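Local structure of HepC.19480.a.B1 (Helicobacter pylori, 6MTZ) at residues N34-N39 / F189-R194; A125-Y130 / L151-N156; G171-R176 / V215-D220; G266-S271 / F291-N296. The protein is of unknown function but probably acts as a two-domain DHH-family phosphoesterase, hydrolysing phosphodiester or related phosphate bonds. All blocks are in the same frame, centred on the assembly; numbering follows the deposited sequence.

Contact 1: residues N34-N39 / F189-R194; sequences NIQCYN and FDDENR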
loop_
_atom_site.group_PDB
_atom_site.type_symbol
_atom_site.label_atom_id
_atom_site.label_comp_id
_atom_site.label_asym_id
_atom_site.label_seq_id
_atom_site.Cartn_x
_atom_site.Cartn_y
_atom_site.Cartn_z
ATOM N N ASN A 34 17.062 1.507 -9.953
ATOM C CA ASN A 34 16.231 0.376 -10.359
ATOM C C ASN A 34 15.698 -0.300 -9.101
ATOM O O ASN A 34 16.374 -1.158 -8.526
ATOM C CB ASN A 34 17.025 -0.590 -11.215
ATOM C CG ASN A 34 17.957 0.121 -12.174
ATOM O OD1 ASN A 34 19.173 -0.087 -12.145
ATOM N ND2 ASN A 34 17.391 0.965 -13.033
ATOM N N ILE A 35 14.485 0.083 -8.688
ATOM C CA ILE A 35 13.885 -0.402 -7.446
ATOM C C ILE A 35 12.382 -0.593 -7.625
ATOM O O ILE A 35 11.693 0.262 -8.188
ATOM C CB ILE A 35 14.165 0.553 -6.267
ATOM C CG1 ILE A 35 13.521 0.024 -4.984
ATOM C CG2 ILE A 35 13.681 1.959 -6.578
ATOM C CD1 ILE A 35 14.030 0.711 -3.703
ATOM N N GLN A 36 11.879 -1.726 -7.138
ATOM C CA GLN A 36 10.452 -1.995 -7.026
ATOM C C GLN A 36 10.110 -2.182 -5.552
ATOM O O GLN A 36 10.768 -2.962 -4.852
ATOM C CB GLN A 36 10.062 -3.244 -7.827
ATOM C CG GLN A 36 8.606 -3.686 -7.634
ATOM C CD GLN A 36 7.612 -2.656 -8.139
ATOM O OE1 GLN A 36 7.520 -2.409 -9.341
ATOM N NE2 GLN A 36 6.868 -2.041 -7.217
ATOM N N CYS A 37 9.088 -1.470 -5.081
ATOM C CA CYS A 37 8.720 -1.495 -3.677
ATOM C C CYS A 37 7.469 -2.339 -3.445
ATOM O O CYS A 37 6.633 -2.522 -4.330
ATOM C CB CYS A 37 8.485 -0.082 -3.148
ATOM S SG CYS A 37 9.949 0.926 -3.026
ATOM N N TYR A 38 7.350 -2.830 -2.215
ATOM C CA TYR A 38 6.254 -3.679 -1.778
ATOM C C TYR A 38 5.965 -3.344 -0.327
ATOM O O TYR A 38 6.875 -2.981 0.428
ATOM C CB TYR A 38 6.606 -5.174 -1.882
ATOM C CG TYR A 38 7.069 -5.650 -3.243
ATOM C CD1 TYR A 38 8.371 -5.421 -3.672
ATOM C CD2 TYR A 38 6.217 -6.364 -4.085
ATOM C CE1 TYR A 38 8.806 -5.860 -4.901
ATOM C CE2 TYR A 38 6.652 -6.813 -5.323
ATOM C CZ TYR A 38 7.955 -6.554 -5.719
ATOM O OH TYR A 38 8.426 -6.985 -6.938
ATOM N N ASN A 39 4.707 -3.489 0.076
ATOM C CA ASN A 39 4.343 -3.201 1.453
ATOM C C ASN A 39 3.429 -4.284 1.988
ATOM O O ASN A 39 2.673 -4.915 1.244
ATOM C CB ASN A 39 3.684 -1.829 1.592
ATOM C CG ASN A 39 4.615 -0.703 1.154
ATOM O OD1 ASN A 39 4.793 -0.459 -0.045
ATOM N ND2 ASN A 39 5.220 -0.026 2.116
ATOM N N PHE A 189 -4.729 -0.041 -5.695
ATOM C CA PHE A 189 -3.826 0.934 -6.313
ATOM C C PHE A 189 -2.498 0.978 -5.558
ATOM O O PHE A 189 -2.084 2.013 -5.043
ATOM C CB PHE A 189 -4.466 2.314 -6.344
ATOM C CG PHE A 189 -5.931 2.283 -6.681
ATOM C CD1 PHE A 189 -6.354 1.798 -7.902
ATOM C CD2 PHE A 189 -6.879 2.748 -5.775
ATOM C CE1 PHE A 189 -7.718 1.778 -8.227
ATOM C CE2 PHE A 189 -8.230 2.731 -6.084
ATOM C CZ PHE A 189 -8.653 2.245 -7.318
ATOM N N ASP A 190 -1.801 -0.160 -5.534
ATOM C CA ASP A 190 -0.642 -0.304 -4.661
ATOM C C ASP A 190 0.415 0.761 -4.947
ATOM O O ASP A 190 0.874 1.460 -4.034
ATOM C CB ASP A 190 -0.047 -1.699 -4.819
ATOM C CG ASP A 190 1.155 -1.899 -3.944
ATOM O OD1 ASP A 190 0.984 -2.008 -2.711
ATOM O OD2 ASP A 190 2.273 -1.922 -4.491
ATOM N N ASP A 191 0.787 0.929 -6.214
ATOM C CA ASP A 191 1.844 1.882 -6.535
ATOM C C ASP A 191 1.373 3.320 -6.383
ATOM O O ASP A 191 2.137 4.179 -5.931
ATOM C CB ASP A 191 2.358 1.649 -7.955
ATOM C CG ASP A 191 3.110 0.356 -8.088
ATOM O OD1 ASP A 191 3.590 -0.166 -7.053
ATOM O OD2 ASP A 191 3.208 -0.141 -9.227
ATOM N N GLU A 192 0.136 3.613 -6.789
ATOM C CA GLU A 192 -0.335 4.992 -6.699
ATOM C C GLU A 192 -0.564 5.385 -5.252
ATOM O O GLU A 192 -0.392 6.555 -4.888
ATOM C CB GLU A 192 -1.612 5.181 -7.517
ATOM C CG GLU A 192 -1.421 5.000 -9.031
ATOM C CD GLU A 192 -1.482 3.541 -9.471
ATOM O OE1 GLU A 192 -1.604 2.663 -8.591
ATOM O OE2 GLU A 192 -1.414 3.274 -10.697
ATOM N N ASN A 193 -0.923 4.412 -4.411
ATOM C CA ASN A 193 -1.026 4.670 -2.982
ATOM C C ASN A 193 0.340 5.016 -2.401
ATOM O O ASN A 193 0.471 5.974 -1.633
ATOM C CB ASN A 193 -1.636 3.450 -2.294
ATOM C CG ASN A 193 -1.628 3.558 -0.786
ATOM O OD1 ASN A 193 -0.681 3.141 -0.131
ATOM N ND2 ASN A 193 -2.706 4.091 -0.224
ATOM N N ARG A 194 1.376 4.271 -2.794
ATOM C CA ARG A 194 2.710 4.522 -2.260
ATOM C C ARG A 194 3.259 5.851 -2.756
ATOM O O ARG A 194 3.820 6.623 -1.972
ATOM C CB ARG A 194 3.649 3.382 -2.639
ATOM C CG ARG A 194 5.095 3.559 -2.161
ATOM C CD ARG A 194 5.979 2.346 -2.575
ATOM N NE ARG A 194 5.372 1.073 -2.205
ATOM C CZ ARG A 194 4.712 0.259 -3.031
ATOM N NH1 ARG A 194 4.557 0.567 -4.322
ATOM N NH2 ARG A 194 4.199 -0.872 -2.554
HETATM O O HOH W 1 2.830 -4.192 -2.311
#

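Contact 2: residues A125-Y130 / L151-N156; sequences ATKIVY and LVEMVN. With EDO (1,2-ethanediol), chain C.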
loop_
_atom_site.group_PDB
_atom_site.type_symbol
_atom_site.label_atom_id
_atom_site.label_comp_id
_atom_site.label_asym_id
_atom_site.label_seq_id
_atom_site.Cartn_x
_atom_site.Cartn_y
_atom_site.Cartn_z
ATOM N N ALA A 125 13.232 1.911 12.037
ATOM C CA ALA A 125 13.682 1.206 10.843
ATOM C C ALA A 125 14.212 2.173 9.795
ATOM O O ALA A 125 15.206 1.877 9.123
ATOM C CB ALA A 125 12.546 0.360 10.274
ATOM N N THR A 126 13.573 3.344 9.646
ATOM C CA THR A 126 14.033 4.303 8.647
ATOM C C THR A 126 15.485 4.717 8.886
ATOM O O THR A 126 16.272 4.808 7.939
ATOM C CB THR A 126 13.115 5.523 8.627
ATOM O OG1 THR A 126 11.843 5.127 8.117
ATOM C CG2 THR A 126 13.669 6.592 7.695
ATOM N N LYS A 127 15.869 4.943 10.145
ATOM C CA LYS A 127 17.239 5.361 10.413
ATOM C C LYS A 127 18.216 4.220 10.160
ATOM O O LYS A 127 19.296 4.437 9.600
ATOM C CB LYS A 127 17.365 5.882 11.844
ATOM C CG LYS A 127 18.746 6.480 12.162
ATOM C CD LYS A 127 18.668 7.420 13.376
ATOM C CE LYS A 127 20.007 8.148 13.617
ATOM N NZ LYS A 127 20.039 8.817 14.956
ATOM N N ILE A 128 17.846 2.995 10.548
ATOM C CA ILE A 128 18.662 1.828 10.224
ATOM C C ILE A 128 18.862 1.712 8.711
ATOM O O ILE A 128 19.986 1.536 8.233
ATOM C CB ILE A 128 18.035 0.545 10.804
ATOM C CG1 ILE A 128 17.892 0.630 12.324
ATOM C CG2 ILE A 128 18.874 -0.670 10.420
ATOM C CD1 ILE A 128 17.093 -0.515 12.907
ATOM N N VAL A 129 17.772 1.803 7.934
ATOM C CA VAL A 129 17.892 1.757 6.475
ATOM C C VAL A 129 18.843 2.839 5.986
ATOM O O VAL A 129 19.739 2.582 5.172
ATOM C CB VAL A 129 16.516 1.905 5.800
ATOM C CG1 VAL A 129 16.694 2.054 4.274
ATOM C CG2 VAL A 129 15.629 0.712 6.130
ATOM N N TYR A 130 18.650 4.073 6.459
ATOM C CA TYR A 130 19.450 5.178 5.947
ATOM C C TYR A 130 20.935 4.933 6.188
ATOM O O TYR A 130 21.764 5.085 5.281
ATOM C CB TYR A 130 19.027 6.512 6.573
ATOM C CG TYR A 130 19.931 7.627 6.083
ATOM C CD1 TYR A 130 19.864 8.055 4.771
ATOM C CD2 TYR A 130 20.910 8.185 6.914
ATOM C CE1 TYR A 130 20.720 9.063 4.293
ATOM C CE2 TYR A 130 21.776 9.190 6.451
ATOM C CZ TYR A 130 21.682 9.614 5.138
ATOM O OH TYR A 130 22.525 10.596 4.656
ATOM N N LEU A 151 14.855 14.629 7.936
ATOM C CA LEU A 151 13.626 13.846 7.835
ATOM C C LEU A 151 13.790 12.490 8.509
ATOM O O LEU A 151 12.894 12.032 9.230
ATOM C CB LEU A 151 13.221 13.691 6.366
ATOM C CG LEU A 151 11.818 13.139 6.040
ATOM C CD1 LEU A 151 11.375 13.600 4.672
ATOM C CD2 LEU A 151 11.790 11.622 6.074
ATOM N N VAL A 152 14.933 11.836 8.290
ATOM C CA VAL A 152 15.187 10.551 8.931
ATOM C C VAL A 152 15.165 10.700 10.443
ATOM O O VAL A 152 14.507 9.927 11.150
ATOM C CB VAL A 152 16.517 9.964 8.434
ATOM C CG1 VAL A 152 16.955 8.815 9.336
ATOM C CG2 VAL A 152 16.358 9.500 6.997
ATOM N N GLU A 153 15.873 11.710 10.958
ATOM C CA GLU A 153 15.947 11.909 12.399
ATOM C C GLU A 153 14.569 12.212 12.988
ATOM O O GLU A 153 14.235 11.748 14.090
ATOM C CB GLU A 153 16.945 13.025 12.715
ATOM C CG GLU A 153 17.282 13.140 14.207
ATOM C CD GLU A 153 18.041 11.919 14.757
ATOM O OE1 GLU A 153 18.595 11.113 13.965
ATOM O OE2 GLU A 153 18.083 11.767 15.998
ATOM N N MET A 154 13.752 12.978 12.259
ATOM C CA MET A 154 12.389 13.268 12.699
ATOM C C MET A 154 11.587 11.984 12.869
ATOM O O MET A 154 10.964 11.757 13.913
ATOM C CB MET A 154 11.697 14.191 11.688
ATOM C CG MET A 154 10.152 14.232 11.855
ATOM S SD MET A 154 9.242 14.781 10.386
ATOM C CE MET A 154 9.133 13.267 9.426
ATOM N N VAL A 155 11.596 11.128 11.848
ATOM C CA VAL A 155 10.949 9.830 11.974
ATOM C C VAL A 155 11.501 9.080 13.176
ATOM O O VAL A 155 10.744 8.463 13.939
ATOM C CB VAL A 155 11.105 9.011 10.679
ATOM C CG1 VAL A 155 10.600 7.583 10.890
ATOM C CG2 VAL A 155 10.345 9.669 9.540
ATOM N N ASN A 156 12.817 9.135 13.385
ATOM C CA ASN A 156 13.390 8.403 14.517
ATOM C C ASN A 156 12.823 8.919 15.834
ATOM O O ASN A 156 12.401 8.131 16.691
ATOM C CB ASN A 156 14.917 8.492 14.518
ATOM C CG ASN A 156 15.557 7.460 15.460
ATOM O OD1 ASN A 156 15.559 6.258 15.175
ATOM N ND2 ASN A 156 16.055 7.922 16.594
HETATM C C1 EDO C . 20.111 11.150 10.227
HETATM O O1 EDO C . 19.987 11.670 11.558
HETATM C C2 EDO C . 20.302 9.634 10.274
HETATM O O2 EDO C . 21.682 9.281 10.119
#

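Contact 3: residues G171-R176 / V215-D220; sequences GKVCMR and VAYDND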
loop_
_atom_site.group_PDB
_atom_site.type_symbol
_atom_site.label_atom_id
_atom_site.label_comp_id
_atom_site.label_asym_id
_atom_site.label_seq_id
_atom_site.Cartn_x
_atom_site.Cartn_y
_atom_site.Cartn_z
ATOM N N GLY A 171 7.070 15.172 13.611
ATOM C CA GLY A 171 6.911 13.748 13.316
ATOM C C GLY A 171 5.555 13.186 13.719
ATOM O O GLY A 171 5.021 12.293 13.052
ATOM N N LYS A 172 4.977 13.685 14.812
ATOM C CA LYS A 172 3.636 13.233 15.177
ATOM C C LYS A 172 2.626 13.613 14.100
ATOM O O LYS A 172 1.743 12.817 13.749
ATOM C CB LYS A 172 3.250 13.813 16.541
ATOM C CG LYS A 172 3.925 13.077 17.717
ATOM C CD LYS A 172 4.052 13.927 18.981
ATOM C CE LYS A 172 2.764 14.606 19.375
ATOM N NZ LYS A 172 2.880 15.265 20.730
ATOM N N VAL A 173 2.767 14.816 13.536
ATOM C CA VAL A 173 1.910 15.217 12.428
ATOM C C VAL A 173 2.090 14.271 11.249
ATOM O O VAL A 173 1.112 13.868 10.600
ATOM C CB VAL A 173 2.191 16.677 12.025
ATOM C CG1 VAL A 173 1.315 17.067 10.822
ATOM C CG2 VAL A 173 1.924 17.613 13.183
ATOM N N CYS A 174 3.339 13.873 10.970
ATOM C CA CYS A 174 3.598 12.993 9.836
ATOM C C CYS A 174 3.052 11.591 10.083
ATOM O O CYS A 174 2.546 10.948 9.161
ATOM C CB CYS A 174 5.092 12.941 9.532
ATOM S SG CYS A 174 5.762 14.476 8.874
ATOM N N MET A 175 3.144 11.101 11.318
ATOM C CA MET A 175 2.608 9.785 11.638
ATOM C C MET A 175 1.103 9.735 11.376
ATOM O O MET A 175 0.597 8.826 10.703
ATOM C CB MET A 175 2.927 9.461 13.096
ATOM C CG MET A 175 2.692 8.042 13.521
ATOM S SD MET A 175 3.333 7.826 15.215
ATOM C CE MET A 175 2.074 8.640 16.190
ATOM N N ARG A 176 0.367 10.711 11.904
ATOM C CA ARG A 176 -1.054 10.793 11.588
ATOM C C ARG A 176 -1.276 10.990 10.089
ATOM O O ARG A 176 -2.231 10.452 9.524
ATOM C CB ARG A 176 -1.705 11.921 12.388
ATOM C CG ARG A 176 -3.187 12.180 12.055
ATOM C CD ARG A 176 -3.826 13.072 13.123
ATOM N NE ARG A 176 -2.925 14.185 13.395
ATOM C CZ ARG A 176 -2.935 15.330 12.721
ATOM N NH1 ARG A 176 -3.834 15.520 11.763
ATOM N NH2 ARG A 176 -2.053 16.283 13.014
ATOM N N VAL A 215 3.100 23.047 13.303
ATOM C CA VAL A 215 1.801 23.657 13.054
ATOM C C VAL A 215 1.665 24.060 11.595
ATOM O O VAL A 215 0.588 23.932 11.004
ATOM C CB VAL A 215 1.592 24.865 13.980
ATOM C CG1 VAL A 215 0.302 25.575 13.619
ATOM C CG2 VAL A 215 1.569 24.415 15.434
ATOM N N ALA A 216 2.741 24.577 10.999
ATOM C CA ALA A 216 2.672 25.015 9.612
ATOM C C ALA A 216 2.349 23.848 8.699
ATOM O O ALA A 216 1.492 23.948 7.817
ATOM C CB ALA A 216 3.990 25.672 9.198
ATOM N N TYR A 217 3.040 22.726 8.888
ATOM C CA TYR A 217 2.743 21.562 8.078
ATOM C C TYR A 217 1.353 21.031 8.402
ATOM O O TYR A 217 0.592 20.679 7.496
ATOM C CB TYR A 217 3.812 20.482 8.286
ATOM C CG TYR A 217 3.608 19.244 7.431
ATOM C CD1 TYR A 217 3.730 19.309 6.049
ATOM C CD2 TYR A 217 3.293 18.016 8.003
ATOM C CE1 TYR A 217 3.545 18.185 5.258
ATOM C CE2 TYR A 217 3.116 16.888 7.227
ATOM C CZ TYR A 217 3.242 16.983 5.846
ATOM O OH TYR A 217 3.074 15.870 5.052
ATOM N N ASP A 218 0.986 21.011 9.686
ATOM C CA ASP A 218 -0.317 20.476 10.075
ATOM C C ASP A 218 -1.462 21.198 9.356
ATOM O O ASP A 218 -2.406 20.557 8.874
ATOM C CB ASP A 218 -0.479 20.577 11.592
ATOM C CG ASP A 218 -1.652 19.759 12.117
ATOM O OD1 ASP A 218 -1.947 18.682 11.547
ATOM O OD2 ASP A 218 -2.285 20.203 13.100
ATOM N N ASN A 219 -1.384 22.527 9.255
ATOM C CA ASN A 219 -2.470 23.319 8.695
ATOM C C ASN A 219 -2.448 23.377 7.170
ATOM O O ASN A 219 -3.437 23.821 6.575
ATOM C CB ASN A 219 -2.432 24.740 9.263
ATOM C CG ASN A 219 -2.908 24.807 10.688
ATOM O OD1 ASN A 219 -3.692 23.964 11.126
ATOM N ND2 ASN A 219 -2.432 25.802 11.431
ATOM N N ASP A 220 -1.353 22.948 6.532
ATOM C CA ASP A 220 -1.227 22.956 5.076
ATOM C C ASP A 220 -1.562 21.622 4.447
ATOM O O ASP A 220 -1.763 21.561 3.228
ATOM C CB ASP A 220 0.211 23.312 4.636
ATOM C CG ASP A 220 0.492 24.811 4.643
ATOM O OD1 ASP A 220 -0.379 25.609 5.052
ATOM O OD2 ASP A 220 1.614 25.189 4.239
HETATM O O HOH W 2 -2.953 17.171 9.586
#

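Contact 4: residues G266-S271 / F291-N296; sequences GFLSYS and FYIDVN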
loop_
_atom_site.group_PDB
_atom_site.type_symbol
_atom_site.label_atom_id
_atom_site.label_comp_id
_atom_site.label_asym_id
_atom_site.label_seq_id
_atom_site.Cartn_x
_atom_site.Cartn_y
_atom_site.Cartn_z
ATOM N N GLY A 266 -20.762 -6.343 -14.556
ATOM C CA GLY A 266 -20.365 -5.597 -13.384
ATOM C C GLY A 266 -18.863 -5.481 -13.279
ATOM O O GLY A 266 -18.102 -6.184 -13.949
ATOM N N PHE A 267 -18.429 -4.574 -12.402
ATOM C CA PHE A 267 -17.023 -4.327 -12.118
ATOM C C PHE A 267 -16.783 -4.681 -10.660
ATOM O O PHE A 267 -17.485 -4.173 -9.775
ATOM C CB PHE A 267 -16.661 -2.863 -12.398
ATOM C CG PHE A 267 -15.198 -2.527 -12.187
ATOM C CD1 PHE A 267 -14.649 -2.467 -10.909
ATOM C CD2 PHE A 267 -14.386 -2.212 -13.265
ATOM C CE1 PHE A 267 -13.327 -2.144 -10.721
ATOM C CE2 PHE A 267 -13.054 -1.879 -13.080
ATOM C CZ PHE A 267 -12.527 -1.842 -11.803
ATOM N N LEU A 268 -15.789 -5.530 -10.413
ATOM C CA LEU A 268 -15.509 -6.068 -9.086
ATOM C C LEU A 268 -14.232 -5.451 -8.530
ATOM O O LEU A 268 -13.157 -5.586 -9.132
ATOM C CB LEU A 268 -15.383 -7.590 -9.137
ATOM C CG LEU A 268 -14.737 -8.175 -7.885
ATOM C CD1 LEU A 268 -15.701 -8.114 -6.735
ATOM C CD2 LEU A 268 -14.304 -9.604 -8.147
ATOM N N SER A 269 -14.348 -4.789 -7.386
ATOM C CA SER A 269 -13.201 -4.296 -6.639
ATOM C C SER A 269 -13.123 -5.036 -5.306
ATOM O O SER A 269 -14.012 -5.821 -4.961
ATOM C CB SER A 269 -13.296 -2.784 -6.432
ATOM O OG SER A 269 -14.300 -2.467 -5.488
ATOM N N TYR A 270 -12.067 -4.754 -4.533
ATOM C CA TYR A 270 -11.793 -5.488 -3.298
ATOM C C TYR A 270 -11.242 -4.559 -2.236
ATOM O O TYR A 270 -10.283 -3.830 -2.499
ATOM C CB TYR A 270 -10.789 -6.609 -3.539
ATOM C CG TYR A 270 -10.460 -7.459 -2.334
ATOM C CD1 TYR A 270 -11.399 -8.339 -1.809
ATOM C CD2 TYR A 270 -9.186 -7.436 -1.763
ATOM C CE1 TYR A 270 -11.107 -9.152 -0.734
ATOM C CE2 TYR A 270 -8.873 -8.257 -0.670
ATOM C CZ TYR A 270 -9.841 -9.109 -0.162
ATOM O OH TYR A 270 -9.555 -9.931 0.912
ATOM N N SER A 271 -11.847 -4.598 -1.046
ATOM C CA SER A 271 -11.496 -3.818 0.148
ATOM C C SER A 271 -11.805 -2.328 0.030
ATOM O O SER A 271 -11.369 -1.547 0.888
ATOM C CB SER A 271 -10.020 -3.987 0.540
ATOM O OG SER A 271 -9.166 -3.199 -0.287
ATOM N N PHE A 291 -23.562 -2.852 -13.061
ATOM C CA PHE A 291 -23.492 -2.770 -11.613
ATOM C C PHE A 291 -22.045 -2.721 -11.178
ATOM O O PHE A 291 -21.117 -2.977 -11.949
ATOM C CB PHE A 291 -24.232 -3.930 -10.937
ATOM C CG PHE A 291 -23.643 -5.277 -11.215
ATOM C CD1 PHE A 291 -23.924 -5.941 -12.405
ATOM C CD2 PHE A 291 -22.824 -5.895 -10.274
ATOM C CE1 PHE A 291 -23.393 -7.203 -12.664
ATOM C CE2 PHE A 291 -22.276 -7.154 -10.517
ATOM C CZ PHE A 291 -22.559 -7.813 -11.714
ATOM N N TYR A 292 -21.873 -2.371 -9.916
ATOM C CA TYR A 292 -20.580 -2.317 -9.272
ATOM C C TYR A 292 -20.666 -3.212 -8.050
ATOM O O TYR A 292 -21.692 -3.231 -7.363
ATOM C CB TYR A 292 -20.220 -0.866 -8.896
ATOM C CG TYR A 292 -18.797 -0.686 -8.433
ATOM C CD1 TYR A 292 -18.419 -1.044 -7.151
ATOM C CD2 TYR A 292 -17.828 -0.163 -9.282
ATOM C CE1 TYR A 292 -17.117 -0.897 -6.721
ATOM C CE2 TYR A 292 -16.522 -0.015 -8.864
ATOM C CZ TYR A 292 -16.176 -0.383 -7.576
ATOM O OH TYR A 292 -14.886 -0.247 -7.135
ATOM N N ILE A 293 -19.611 -3.985 -7.800
ATOM C CA ILE A 293 -19.607 -4.900 -6.668
ATOM C C ILE A 293 -18.238 -4.832 -5.999
ATOM O O ILE A 293 -17.205 -4.919 -6.670
ATOM C CB ILE A 293 -19.974 -6.334 -7.099
ATOM C CG1 ILE A 293 -19.906 -7.300 -5.914
ATOM C CG2 ILE A 293 -19.096 -6.819 -8.266
ATOM C CD1 ILE A 293 -20.462 -8.682 -6.228
ATOM N N ASP A 294 -18.236 -4.617 -4.686
ATOM C CA ASP A 294 -17.030 -4.631 -3.871
ATOM C C ASP A 294 -17.176 -5.699 -2.795
ATOM O O ASP A 294 -18.244 -5.845 -2.190
ATOM C CB ASP A 294 -16.774 -3.259 -3.227
ATOM C CG ASP A 294 -15.475 -3.204 -2.449
ATOM O OD1 ASP A 294 -14.390 -3.122 -3.073
ATOM O OD2 ASP A 294 -15.541 -3.231 -1.207
ATOM N N VAL A 295 -16.104 -6.457 -2.579
ATOM C CA VAL A 295 -16.034 -7.473 -1.535
ATOM C C VAL A 295 -14.882 -7.119 -0.605
ATOM O O VAL A 295 -13.860 -6.581 -1.042
ATOM C CB VAL A 295 -15.834 -8.885 -2.130
ATOM C CG1 VAL A 295 -16.057 -9.954 -1.067
ATOM C CG2 VAL A 295 -16.761 -9.089 -3.318
ATOM N N ASN A 296 -15.042 -7.416 0.683
ATOM C CA ASN A 296 -13.929 -7.259 1.615
ATOM C C ASN A 296 -13.443 -8.636 2.073
ATOM O O ASN A 296 -13.955 -9.672 1.650
ATOM C CB ASN A 296 -14.308 -6.347 2.794
ATOM C CG ASN A 296 -15.373 -6.947 3.720
ATOM O OD1 ASN A 296 -15.655 -8.147 3.685
ATOM N ND2 ASN A 296 -15.958 -6.092 4.576
#

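Contact 1: residues N34-N39 / F189-R194
R194 takes hold of N39 side-on, with NE and NH2 both aimed at the one oxygen OD1. N39 OD1 lies 2.6 Å from R194 NH2 and 2.7 Å from R194 NE. The arginine chain, extended to CD, bends at chi3 (-50°), which places NE. N39 OD1 sits in the guanidinium plane, and the amide is turned only 16° from that plane; because one oxygen serves two N-H groups, both bonds are bent, to about 142°. The arginine is in turn held from its own helix: R194 NH2 bridges to D190 OD2 at 2.9 Å, on the syn side but tilted out of the carboxylate plane, and R194 NH1 to D191 OD1 at 3.0 Å. Two carboxylates and an amide oxygen thus fix the rotation of the guanidinium and probably offset its charge. A water adds a second link, donating to D190 OD1 and accepting from the backbone N of N39. C37 O rests 3.2 Å above the guanidinium plane, toward its rim, and C37 CB packs 3.5 Å from R194 NE. Within the strand, Q36 NE2 bonds C37 O of the next residue at 2.9 Å. N39 ND2 gives hydrogen bonds to H16 O and Q25 OE1. The contact joins helix 190-203 to the edge strand 35-39 of the parallel sheet, with strand 10-15 beside that strand and helix 19-29 packed against C37 and N39.

Contact 2: residues A125-Y130 / L151-N156
K127 and E153 carry the polar part of this antiparallel helix pair, whose axes run at 145° to each other and come within 8.5 Å. The lysine chain stays extended beyond CG and ends in a salt bridge, where K127 NZ meets the syn lone pair of E153 OE1, 2.9 Å away. That same oxygen accepts from O1 of a bound 1,2-ethanediol, probably a crystallisation additive, which also touches V152 and the edge of the Y130 ring. Y130 OH bonds E149, a turn before E153, and N156 OD1 takes the backbone N of C124. D20, in the HIDLDG sequence characteristic of DHH proteins, accepts from the backbone N of A125 and T126. The apolar part is built round V152. V152 CG1 presses against the backbone of the facing helix, 3.6 Å from K127 CA, while V152 CG2 lies 4.0 Å from both T126 CG2 and Y130 CB. Beyond it, V155 CG1 comes to 4.0 Å from T126 CB, and K127 CD packs on an amide, 3.7 Å from N156 CG. The chemistry implies an apolar seam flanked by an ion pair that would favour a charged E153, with the Y130-E149 bond as a further polar link.

Contact 3: residues G171-R176 / V215-D220
V173 meets Y217 and D218 together, as the nearest backbone approach of the two helices falls here. V173 CG1 lies 3.6 Å from Y217 CD2, reaching the ring obliquely, and 3.7 Å from D218 OD1, while V173 CG2 touches the CB of D218. One residue on, C174 SG approaches the same ring, 3.9 Å from Y217 CE2, in an oblique sulfur-aromatic contact. The tyrosine is held from elsewhere as well, its OH bonded to L200 O and its ring set edge-to-face with Y207. Helices 168-180 and 213-228 are the outer two of three successive helices with 190-203 between them in the chain, and they run in nearly the same direction here, 23° apart, in the helical part of what is probably the DHH domain. R176, a turn after V173, bends at chi3 (46°), which swings NE out of the extended line. R176 NH2 bonds D218 OD1 at 2.8 Å in a nearly straight hydrogen bond (176°), part of a salt bridge. The two planes are nearly perpendicular, and NH2 comes to OD1 from above the carboxylate plane. A water closes the circuit, accepting from R176 NH1 at 2.9 Å and donating to D218 OD1 at 2.7 Å.

Contact 4: residues G266-S271 / F291-N296
S269 and D294 sit opposite each other in a pair of parallel strands, the two strands of a beta-alpha-beta unit whose linking helix is 276-285. This unit lies in the mixed sheet of what is probably the DHHA1 domain, beyond helix 238-251. D294 CB lies 3.4 Å from S269 OG. With CG anti to the backbone N (chi1 -176°), the carboxylate carbon D294 CG comes to 3.3 Å from the same S269 OG. At the tip, D294 OD1 accepts from S269 OG at 2.5 Å through its anti lone pair and also takes the backbone N of M272, while OD2 accepts from that of G273. D294 thereby holds the start of the crossover that leads into the helix. S269 OG is itself an acceptor, from Y292 OH at 2.8 Å, so a short chain of hydrogen bonds runs from Y292 through S269 to D294 on one face of the sheet. Also on that face, the rings of F267 and Y292 are nearly parallel but slid apart. Backbone bonds alternate along the strands, from F267 N to F291 O through to S271 N with V295 O. L268 CD1 packs 3.7 Å from V295 CG2 on the other face, which helix 341-353 covers. G266, with no side chain, lays its CA directly over the F291 ring, 3.5 Å from the centroid in a CH-pi contact.

Reading from the N terminus, strand 35-39 opens contact 1, and the chain then builds most of the parallel sheet before coming back. Within that long excursion contact 2 opens and closes, pairing helix 125-136 with helix 145-159. Contact 3 opens next at 171-176, but helix 190-203 closes contact 1 before helix 213-228 closes contact 3, so these two cross. Contacts 2 and 3 touch through M154, which packs on G171 and C174. Together the first three tie the helices to one another and to the edge of the sheet. Contact 4 follows in series, a short closure within the second sheet, its centre about 38 Å from that of contact 2.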